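Local coordinates for putative lipoprotein (Bacteroides fragilis, PDB 3QNK), which is of unknown function but, as a SusD-like outer-membrane lipoprotein, probably helps capture glycans at the cell surface for uptake, at residues B[278-283]-B[443-448]; B[104-109]-B[166-171]; B[74-79]-B[123-128]. All coordinates share one frame; numbering follows the deposited sequence.

Contact 1: B[278-283]-B[443-448]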
loop_
_atom_site.group_PDB
_atom_site.type_symbol
_atom_site.label_atom_id
_atom_site.label_comp_id
_atom_site.label_asym_id
_atom_site.label_seq_id
_atom_site.Cartn_x
_atom_site.Cartn_y
_atom_site.Cartn_z
ATOM N N GLN B 278 26.271 -8.075 -20.410
ATOM C CA GLN B 278 27.118 -8.323 -21.550
ATOM C C GLN B 278 26.329 -9.171 -22.570
ATOM O O GLN B 278 26.481 -8.969 -23.769
ATOM C CB GLN B 278 28.427 -8.979 -21.097
ATOM C CG GLN B 278 29.515 -8.971 -22.148
ATOM C CD GLN B 278 29.665 -7.612 -22.778
ATOM O OE1 GLN B 278 29.721 -6.581 -22.088
ATOM N NE2 GLN B 278 29.634 -7.587 -24.100
ATOM N N GLU B 279 25.401 -10.012 -22.090
ATOM C CA GLU B 279 24.536 -10.861 -22.942
ATOM C C GLU B 279 23.633 -10.015 -23.843
ATOM O O GLU B 279 23.428 -10.369 -25.013
ATOM C CB GLU B 279 23.681 -11.812 -22.102
ATOM C CG GLU B 279 24.486 -12.992 -21.598
ATOM C CD GLU B 279 25.300 -12.813 -20.330
ATOM O OE1 GLU B 279 25.251 -11.714 -19.730
ATOM O OE2 GLU B 279 26.014 -13.775 -19.957
ATOM N N LEU B 280 23.124 -8.897 -23.312
ATOM C CA LEU B 280 22.334 -7.985 -24.115
ATOM C C LEU B 280 23.238 -7.202 -25.060
ATOM O O LEU B 280 22.878 -7.039 -26.227
ATOM C CB LEU B 280 21.507 -7.016 -23.256
ATOM C CG LEU B 280 20.742 -5.930 -24.005
ATOM C CD1 LEU B 280 19.680 -6.518 -24.982
ATOM C CD2 LEU B 280 20.136 -4.960 -23.044
ATOM N N ILE B 281 24.405 -6.730 -24.576
ATOM C CA ILE B 281 25.322 -5.960 -25.412
ATOM C C ILE B 281 25.722 -6.815 -26.620
ATOM O O ILE B 281 25.712 -6.317 -27.757
ATOM C CB ILE B 281 26.534 -5.431 -24.575
ATOM C CG1 ILE B 281 26.223 -4.053 -23.960
ATOM C CG2 ILE B 281 27.790 -5.288 -25.428
ATOM C CD1 ILE B 281 25.161 -3.957 -23.010
ATOM N N ASP B 282 25.978 -8.114 -26.379
ATOM C CA ASP B 282 26.371 -9.078 -27.418
ATOM C C ASP B 282 25.305 -9.271 -28.484
ATOM O O ASP B 282 25.649 -9.630 -29.612
ATOM C CB ASP B 282 26.690 -10.442 -26.778
ATOM C CG ASP B 282 28.055 -10.540 -26.081
ATOM O OD1 ASP B 282 28.907 -9.626 -26.285
ATOM O OD2 ASP B 282 28.287 -11.548 -25.367
ATOM N N ALA B 283 24.010 -9.047 -28.125
ATOM C CA ALA B 283 22.860 -9.234 -28.996
ATOM C C ALA B 283 22.640 -8.050 -29.985
ATOM O O ALA B 283 21.908 -8.218 -30.973
ATOM C CB ALA B 283 21.628 -9.456 -28.160
ATOM N N ARG B 443 12.653 -8.421 -31.285
ATOM C CA ARG B 443 11.777 -7.942 -30.234
ATOM C C ARG B 443 12.583 -7.541 -28.996
ATOM O O ARG B 443 12.287 -6.528 -28.354
ATOM C CB ARG B 443 10.756 -9.024 -29.866
ATOM C CG ARG B 443 9.524 -8.385 -29.281
ATOM C CD ARG B 443 8.608 -9.358 -28.592
ATOM N NE ARG B 443 7.496 -8.602 -28.039
ATOM C CZ ARG B 443 6.350 -8.386 -28.669
ATOM N NH1 ARG B 443 6.128 -8.928 -29.866
ATOM N NH2 ARG B 443 5.403 -7.660 -28.098
ATOM N N ARG B 444 13.601 -8.340 -28.668
ATOM C CA ARG B 444 14.422 -8.104 -27.507
ATOM C C ARG B 444 15.155 -6.767 -27.632
ATOM O O ARG B 444 15.168 -6.005 -26.674
ATOM C CB ARG B 444 15.402 -9.265 -27.282
ATOM C CG ARG B 444 16.232 -9.035 -26.032
ATOM C CD ARG B 444 17.375 -9.979 -25.929
ATOM N NE ARG B 444 18.028 -9.832 -24.635
ATOM C CZ ARG B 444 19.016 -10.602 -24.207
ATOM N NH1 ARG B 444 19.491 -11.571 -24.976
ATOM N NH2 ARG B 444 19.550 -10.399 -23.016
ATOM N N ILE B 445 15.745 -6.480 -28.796
ATOM C CA ILE B 445 16.500 -5.262 -29.037
ATOM C C ILE B 445 15.560 -4.059 -29.134
ATOM O O ILE B 445 15.843 -2.988 -28.573
ATOM C CB ILE B 445 17.360 -5.424 -30.306
ATOM C CG1 ILE B 445 18.390 -6.565 -30.160
ATOM C CG2 ILE B 445 18.023 -4.111 -30.732
ATOM C CD1 ILE B 445 19.455 -6.403 -29.002
ATOM N N GLU B 446 14.438 -4.236 -29.833
ATOM C CA GLU B 446 13.479 -3.166 -30.012
ATOM C C GLU B 446 12.894 -2.696 -28.708
ATOM O O GLU B 446 12.766 -1.480 -28.475
ATOM C CB GLU B 446 12.334 -3.602 -30.945
ATOM C CG GLU B 446 11.479 -2.438 -31.456
ATOM C CD GLU B 446 12.237 -1.368 -32.223
ATOM O OE1 GLU B 446 13.346 -1.650 -32.723
ATOM O OE2 GLU B 446 11.753 -0.220 -32.269
ATOM N N PHE B 447 12.499 -3.662 -27.878
ATOM C CA PHE B 447 11.787 -3.345 -26.651
ATOM C C PHE B 447 12.633 -3.481 -25.380
ATOM O O PHE B 447 12.053 -3.541 -24.292
ATOM C CB PHE B 447 10.476 -4.157 -26.585
ATOM C CG PHE B 447 9.513 -3.565 -27.583
ATOM C CD1 PHE B 447 8.916 -2.327 -27.347
ATOM C CD2 PHE B 447 9.276 -4.191 -28.799
ATOM C CE1 PHE B 447 8.106 -1.730 -28.308
ATOM C CE2 PHE B 447 8.434 -3.607 -29.752
ATOM C CZ PHE B 447 7.881 -2.365 -29.512
ATOM N N ALA B 448 13.985 -3.397 -25.498
ATOM C CA ALA B 448 14.847 -3.467 -24.322
ATOM C C ALA B 448 14.527 -2.292 -23.381
ATOM O O ALA B 448 14.324 -1.179 -23.852
ATOM C CB ALA B 448 16.311 -3.451 -24.737
#
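Arg444 and Leu280 meet across two helices, and each starts its side chain with CG anti to its own backbone N (chi1 -178° and 174°). From there the Arg444 chain runs extended from CG to NE toward helix 278-283. One face of its guanidinium rests against the backbone of Leu280, with NH2 3.8 Å from Leu280 CA, while the Leu280 side chain crosses the arginine obliquely and sets CD1 3.7 Å from Arg444 NE. Glu279 O and Ala283 CB lie oblique to the guanidinium, and no hydrogen bond joins the two segments. The polar end of Arg444 finds its partner outside them: NE bonds to Asn45 OD1. Glu279 OE2 bonds to His471 ND1; Glu279 OE1 is 6.7 Å from Arg444 NH2, so any attraction is probably weak.

The rest of the interface is mostly apolar. Ile445 supplies its CD1 tip, which lies against the carbonyl Ala283 O at 3.6 Å. The same methyl reaches Ala283 CB at 3.8 Å and Leu280 CD1 at 4.0 Å, and so touches residues three positions apart on the opposing helix. Leu280 divides its branches: CD1 takes the arginine and isoleucine, and CD2 faces the CB of Ala448 at 4.4 Å, where the chain has already left the helix. Phe449 also touches Leu280, and Arg318 of helix 317-322 packs on Ile445. Within segment 278-283, Gln278 NE2 bonds to Asp282 OD1 at 3.1 Å from above the carboxylate plane, tying one turn of the short helix to the next; Tyr295 N bonds to the same oxygen. The arrangement is a helix-to-helix contact of the SusD-family fold, in which the short helix 278-283 packs by a few side chains against the C-terminal end of helix 432-446.

Contact 2: B[104-109]-B[166-171]; sequences KSRLTG and MLPASY
Met166, a selenomethionine, and Leu167 lie against the N-terminal part of helix 101-126 where helix 149-166 ends and its loop begins, a helix-to-loop contact in the alpha-alpha superhelix of this SusD-like protein. The Met166 chain bends at chi3 (94°), which places CE against the helix, 3.3 Å from Ser105 O and close to Ser105 OG and Thr108 CB as well. Its CB sits over Gly109 at 3.9 Å from CA; with no side chain on Gly109, the two backbones approach to 5.0 Å between their CA atoms. Leu167 follows, its CD2 touching both Gly109 C, at 3.6 Å, and Arg106 O.

Arg106 meets the loop beyond Leu167. Its chain, bent at chi2 and chi3, passes Pro168 at about a right angle, with CG near Pro168 CD. NE then reaches the edge of the Tyr171 ring, near its plane and 3.7 Å from CE1; the guanidinium and ring planes are 44° apart. No hydrogen bond joins arginine and tyrosine; Arg106 NH1 makes a salt bridge with Glu103 OE1.

Further out, other residues set the pieces in place. Pro168 CG covers one face of the Tyr171 ring, offset toward the rim, and the ring's hydroxyl bonds to Ala179 O, while Pro168 is backbone-bonded to Lys181, so the loop is held to the start of helix 181-194. On the helix side, Phe90 and Phe91 of helix 76-93 pack on Thr108. Thr108 itself is fixed by its hydroxyl: OG1 donates to Lys104 O at 2.6 Å from above the carbonyl plane, on the face opposite to that from which Thr108 N reaches the same oxygen.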
loop_
_atom_site.group_PDB
_atom_site.type_symbol
_atom_site.label_atom_id
_atom_site.label_comp_id
_atom_site.label_asym_id
_atom_site.label_seq_id
_atom_site.Cartn_x
_atom_site.Cartn_y
_atom_site.Cartn_z
ATOM N N LYS B 104 -20.814 10.368 -22.541
ATOM C CA LYS B 104 -20.983 9.240 -21.627
ATOM C C LYS B 104 -20.405 7.970 -22.252
ATOM O O LYS B 104 -19.664 7.260 -21.577
ATOM C CB LYS B 104 -22.465 9.060 -21.286
ATOM C CG LYS B 104 -22.719 8.671 -19.846
ATOM C CD LYS B 104 -24.135 9.038 -19.386
ATOM C CE LYS B 104 -25.102 7.886 -19.508
ATOM N NZ LYS B 104 -26.313 8.105 -18.676
ATOM N N SER B 105 -20.679 7.731 -23.557
ATOM C CA SER B 105 -20.176 6.575 -24.312
ATOM C C SER B 105 -18.653 6.585 -24.410
ATOM O O SER B 105 -18.035 5.570 -24.102
ATOM C CB SER B 105 -20.782 6.523 -25.708
ATOM O OG SER B 105 -20.301 5.390 -26.416
ATOM N N ARG B 106 -18.053 7.718 -24.831
ATOM C CA ARG B 106 -16.604 7.889 -24.973
ATOM C C ARG B 106 -15.926 7.650 -23.596
ATOM O O ARG B 106 -14.996 6.844 -23.531
ATOM C CB ARG B 106 -16.280 9.285 -25.581
ATOM C CG ARG B 106 -14.806 9.749 -25.531
ATOM C CD ARG B 106 -14.618 10.735 -24.377
ATOM N NE ARG B 106 -13.918 11.979 -24.714
ATOM C CZ ARG B 106 -14.483 13.034 -25.300
ATOM N NH1 ARG B 106 -15.749 12.984 -25.698
ATOM N NH2 ARG B 106 -13.776 14.132 -25.523
ATOM N N LEU B 107 -16.440 8.274 -22.495
ATOM C CA LEU B 107 -15.886 8.080 -21.145
ATOM C C LEU B 107 -15.957 6.621 -20.723
ATOM O O LEU B 107 -14.969 6.103 -20.206
ATOM C CB LEU B 107 -16.579 8.945 -20.088
ATOM C CG LEU B 107 -16.425 10.462 -20.185
ATOM C CD1 LEU B 107 -17.349 11.168 -19.191
ATOM C CD2 LEU B 107 -14.980 10.903 -20.000
ATOM N N THR B 108 -17.102 5.945 -20.975
ATOM C CA THR B 108 -17.281 4.520 -20.645
ATOM C C THR B 108 -16.207 3.683 -21.366
ATOM O O THR B 108 -15.646 2.781 -20.760
ATOM C CB THR B 108 -18.703 4.056 -20.963
ATOM O OG1 THR B 108 -19.617 4.946 -20.325
ATOM C CG2 THR B 108 -18.983 2.645 -20.482
ATOM N N GLY B 109 -15.902 4.034 -22.616
ATOM C CA GLY B 109 -14.877 3.385 -23.420
ATOM C C GLY B 109 -13.511 3.488 -22.781
ATOM O O GLY B 109 -12.781 2.504 -22.739
HETATM N N MSE B 166 -16.196 2.102 -28.711
HETATM C CA MSE B 166 -16.623 3.360 -28.064
HETATM C C MSE B 166 -15.621 4.514 -28.058
HETATM O O MSE B 166 -16.023 5.647 -27.790
HETATM C CB MSE B 166 -17.011 3.076 -26.618
HETATM C CG MSE B 166 -18.119 2.057 -26.514
HETATM SE SE MSE B 166 -18.364 1.491 -24.715
HETATM C CE MSE B 166 -19.746 2.732 -24.251
ATOM N N LEU B 167 -14.343 4.248 -28.307
ATOM C CA LEU B 167 -13.317 5.297 -28.273
ATOM C C LEU B 167 -13.101 5.997 -29.635
ATOM O O LEU B 167 -13.249 5.361 -30.690
ATOM C CB LEU B 167 -11.978 4.727 -27.796
ATOM C CG LEU B 167 -11.885 4.348 -26.324
ATOM C CD1 LEU B 167 -10.537 3.708 -26.016
ATOM C CD2 LEU B 167 -12.111 5.534 -25.442
ATOM N N PRO B 168 -12.719 7.307 -29.629
ATOM C CA PRO B 168 -12.377 7.970 -30.902
ATOM C C PRO B 168 -10.948 7.594 -31.347
ATOM O O PRO B 168 -10.145 7.145 -30.525
ATOM C CB PRO B 168 -12.470 9.454 -30.556
ATOM C CG PRO B 168 -12.117 9.524 -29.120
ATOM C CD PRO B 168 -12.492 8.211 -28.476
ATOM N N ALA B 169 -10.630 7.784 -32.631
ATOM C CA ALA B 169 -9.293 7.502 -33.145
ATOM C C ALA B 169 -8.317 8.608 -32.732
ATOM O O ALA B 169 -7.119 8.350 -32.563
ATOM C CB ALA B 169 -9.323 7.364 -34.660
ATOM N N SER B 170 -8.842 9.821 -32.539
ATOM C CA SER B 170 -8.061 10.997 -32.180
ATOM C C SER B 170 -8.837 11.937 -31.277
ATOM O O SER B 170 -10.064 11.875 -31.222
ATOM C CB SER B 170 -7.640 11.736 -33.446
ATOM O OG SER B 170 -6.651 12.710 -33.157
ATOM N N TYR B 171 -8.107 12.827 -30.590
ATOM C CA TYR B 171 -8.659 13.876 -29.726
ATOM C C TYR B 171 -8.205 15.278 -30.175
ATOM O O TYR B 171 -7.240 15.405 -30.949
ATOM C CB TYR B 171 -8.216 13.662 -28.268
ATOM C CG TYR B 171 -8.851 12.470 -27.600
ATOM C CD1 TYR B 171 -10.088 12.578 -26.973
ATOM C CD2 TYR B 171 -8.213 11.232 -27.585
ATOM C CE1 TYR B 171 -10.679 11.479 -26.353
ATOM C CE2 TYR B 171 -8.805 10.121 -26.993
ATOM C CZ TYR B 171 -10.033 10.250 -26.367
ATOM O OH TYR B 171 -10.612 9.159 -25.769
#

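Contact 3: B[74-79]-B[123-128]; sequences DDVWED and VKRYGG. With PO4 (phosphate ion), chain F.
Arg125 and Tyr126, at the end of helix 101-126, meet Asp74, Val76 and Trp77 at the start of helix 76-93, joining two helices of the TPR-like N-terminal part of the SusD fold through a salt bridge, a backbone N-H bond and an edge-to-face ring pair. Arg125 NH2 donates to the anti lone pair of Asp74 OD2 at 2.7 Å. That oxygen lies close to the guanidinium plane, although the carboxylate and guanidinium planes are 80° apart. The other oxygen of Asp74, OD1, is taken by a salt bridge to Arg42, so both carboxylate oxygens face arginines. Arg125 has further partners: NH1 pairs with Glu121 OE1, and NH1 and NH2 together grip O1 of a phosphate ion, each at 3.2 Å. The phosphate probably comes from the crystallisation liquor, and the nearby acids probably offset part of the guanidinium charge. Val76 CG2 sits over the centre of one guanidinium face, 3.5 Å from CZ of Arg125, so an apolar methyl backs the polar cluster.

Tyr126 OH has two partners. It accepts the N-H of Trp77 at 2.9 Å, in the first turn of helix 76-93, where backbone N-H groups lack an acceptor from the preceding turn, and it is also hydrogen-bonded to Asp73 OD2. Asp75, at the N-cap position, makes no capping bond with its side chain. Trp77 CG lies anti to its backbone N (chi1 -172°), and the indole presents its edge to the tyrosine; the six-membered ring of Trp77 and the Tyr126 ring are 5.1 Å apart between centroids, with planes at 87°. The touching atom is Trp77 CE3, poised over the centre of the Tyr126 ring and 3.7 Å from its CG.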
loop_
_atom_site.group_PDB
_atom_site.type_symbol
_atom_site.label_atom_id
_atom_site.label_comp_id
_atom_site.label_asym_id
_atom_site.label_seq_id
_atom_site.Cartn_x
_atom_site.Cartn_y
_atom_site.Cartn_z
ATOM N N ASP B 74 5.249 -7.302 -6.159
ATOM C CA ASP B 74 5.250 -5.843 -6.252
ATOM C C ASP B 74 3.886 -5.289 -5.843
ATOM O O ASP B 74 3.471 -4.237 -6.339
ATOM C CB ASP B 74 5.643 -5.390 -7.676
ATOM C CG ASP B 74 6.887 -6.069 -8.240
ATOM O OD1 ASP B 74 7.849 -6.319 -7.450
ATOM O OD2 ASP B 74 6.907 -6.343 -9.468
ATOM N N ASP B 75 3.175 -6.024 -4.954
ATOM C CA ASP B 75 1.854 -5.720 -4.385
ATOM C C ASP B 75 0.804 -5.536 -5.455
ATOM O O ASP B 75 -0.187 -4.818 -5.223
ATOM C CB ASP B 75 1.935 -4.466 -3.491
ATOM C CG ASP B 75 2.893 -4.603 -2.315
ATOM O OD1 ASP B 75 2.639 -5.457 -1.435
ATOM O OD2 ASP B 75 3.860 -3.817 -2.243
ATOM N N VAL B 76 1.002 -6.190 -6.632
ATOM C CA VAL B 76 0.086 -6.026 -7.762
ATOM C C VAL B 76 -1.327 -6.573 -7.420
ATOM O O VAL B 76 -2.297 -5.874 -7.685
ATOM C CB VAL B 76 0.659 -6.552 -9.093
ATOM C CG1 VAL B 76 -0.425 -6.638 -10.192
ATOM C CG2 VAL B 76 1.778 -5.626 -9.560
ATOM N N TRP B 77 -1.429 -7.753 -6.787
ATOM C CA TRP B 77 -2.719 -8.321 -6.399
ATOM C C TRP B 77 -3.506 -7.341 -5.477
ATOM O O TRP B 77 -4.646 -6.988 -5.797
ATOM C CB TRP B 77 -2.514 -9.685 -5.716
ATOM C CG TRP B 77 -3.789 -10.440 -5.459
ATOM C CD1 TRP B 77 -4.688 -10.214 -4.462
ATOM C CD2 TRP B 77 -4.273 -11.583 -6.185
ATOM N NE1 TRP B 77 -5.691 -11.156 -4.505
ATOM C CE2 TRP B 77 -5.472 -12.000 -5.560
ATOM C CE3 TRP B 77 -3.819 -12.287 -7.319
ATOM C CZ2 TRP B 77 -6.239 -13.072 -6.038
ATOM C CZ3 TRP B 77 -4.577 -13.348 -7.791
ATOM C CH2 TRP B 77 -5.772 -13.734 -7.153
ATOM N N GLU B 78 -2.878 -6.862 -4.397
ATOM C CA GLU B 78 -3.432 -5.916 -3.432
ATOM C C GLU B 78 -3.889 -4.587 -4.080
ATOM O O GLU B 78 -5.051 -4.172 -3.915
ATOM C CB GLU B 78 -2.368 -5.610 -2.371
ATOM C CG GLU B 78 -2.874 -4.846 -1.156
ATOM C CD GLU B 78 -1.824 -4.441 -0.140
ATOM O OE1 GLU B 78 -0.741 -5.072 -0.097
ATOM O OE2 GLU B 78 -2.107 -3.505 0.643
ATOM N N ASP B 79 -2.968 -3.941 -4.815
ATOM C CA ASP B 79 -3.169 -2.642 -5.417
ATOM C C ASP B 79 -4.137 -2.606 -6.596
ATOM O O ASP B 79 -4.917 -1.654 -6.726
ATOM C CB ASP B 79 -1.808 -2.079 -5.872
ATOM C CG ASP B 79 -0.798 -1.754 -4.773
ATOM O OD1 ASP B 79 -1.203 -1.676 -3.587
ATOM O OD2 ASP B 79 0.396 -1.564 -5.100
ATOM N N VAL B 123 -3.121 -10.530 -14.655
ATOM C CA VAL B 123 -3.133 -11.781 -15.419
ATOM C C VAL B 123 -1.747 -12.129 -15.947
ATOM O O VAL B 123 -1.347 -13.289 -15.806
ATOM C CB VAL B 123 -4.210 -11.776 -16.538
ATOM C CG1 VAL B 123 -4.136 -13.028 -17.404
ATOM C CG2 VAL B 123 -5.592 -11.658 -15.921
ATOM N N LYS B 124 -0.985 -11.145 -16.490
ATOM C CA LYS B 124 0.368 -11.414 -17.016
ATOM C C LYS B 124 1.329 -11.935 -15.896
ATOM O O LYS B 124 2.325 -12.573 -16.208
ATOM C CB LYS B 124 0.964 -10.207 -17.784
ATOM C CG LYS B 124 1.221 -8.954 -16.953
ATOM C CD LYS B 124 2.073 -7.922 -17.718
ATOM C CE LYS B 124 1.310 -6.973 -18.615
ATOM N NZ LYS B 124 2.172 -6.473 -19.740
ATOM N N ARG B 125 0.980 -11.749 -14.623
ATOM C CA ARG B 125 1.778 -12.131 -13.468
ATOM C C ARG B 125 1.304 -13.422 -12.833
ATOM O O ARG B 125 2.049 -14.401 -12.818
ATOM C CB ARG B 125 1.767 -11.007 -12.408
ATOM C CG ARG B 125 2.566 -9.773 -12.781
ATOM C CD ARG B 125 2.374 -8.710 -11.732
ATOM N NE ARG B 125 3.615 -8.021 -11.355
ATOM C CZ ARG B 125 4.058 -6.920 -11.951
ATOM N NH1 ARG B 125 3.402 -6.407 -12.977
ATOM N NH2 ARG B 125 5.173 -6.336 -11.539
ATOM N N TYR B 126 0.065 -13.421 -12.298
ATOM C CA TYR B 126 -0.521 -14.546 -11.560
ATOM C C TYR B 126 -1.251 -15.592 -12.436
ATOM O O TYR B 126 -1.473 -16.707 -11.962
ATOM C CB TYR B 126 -1.510 -14.012 -10.502
ATOM C CG TYR B 126 -0.958 -12.891 -9.636
ATOM C CD1 TYR B 126 -0.178 -13.165 -8.518
ATOM C CD2 TYR B 126 -1.234 -11.558 -9.925
ATOM C CE1 TYR B 126 0.333 -12.141 -7.720
ATOM C CE2 TYR B 126 -0.743 -10.528 -9.125
ATOM C CZ TYR B 126 0.046 -10.825 -8.028
ATOM O OH TYR B 126 0.511 -9.814 -7.226
ATOM N N GLY B 127 -1.630 -15.229 -13.663
ATOM C CA GLY B 127 -2.379 -16.096 -14.560
ATOM C C GLY B 127 -3.837 -15.846 -14.298
ATOM O O GLY B 127 -4.272 -14.688 -14.327
ATOM N N GLY B 128 -4.585 -16.883 -13.963
ATOM C CA GLY B 128 -5.983 -16.686 -13.606
ATOM C C GLY B 128 -6.123 -15.886 -12.320
ATOM O O GLY B 128 -5.341 -16.066 -11.382
HETATM P P PO4 F . 3.918 -2.002 -12.799
HETATM O O1 PO4 F . 4.566 -3.479 -12.780
HETATM O O2 PO4 F . 3.222 -1.627 -11.368
HETATM O O3 PO4 F . 4.964 -0.937 -13.452
HETATM O O4 PO4 F . 2.738 -1.981 -13.850
#

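Contacts 2 and 3 both use helix 101-126: residues 104-109 near its start and 123-128 at its end, so their centres are 27 Å apart and their nearest atoms about 17 Å. Their segments alternate along the chain, and all four belong to the N-terminal, TPR-like part of the protein. Contact 1 is built from the later SusD-family part, across the chain's centre from both; its centre is 37 Å from that of contact 2 and 26 Å from that of contact 3, whose nearest atoms come within about 9 Å. None of the three touches another. The phosphate lies at contact 3, and as a probable crystallisation solute it does not identify a glycan site.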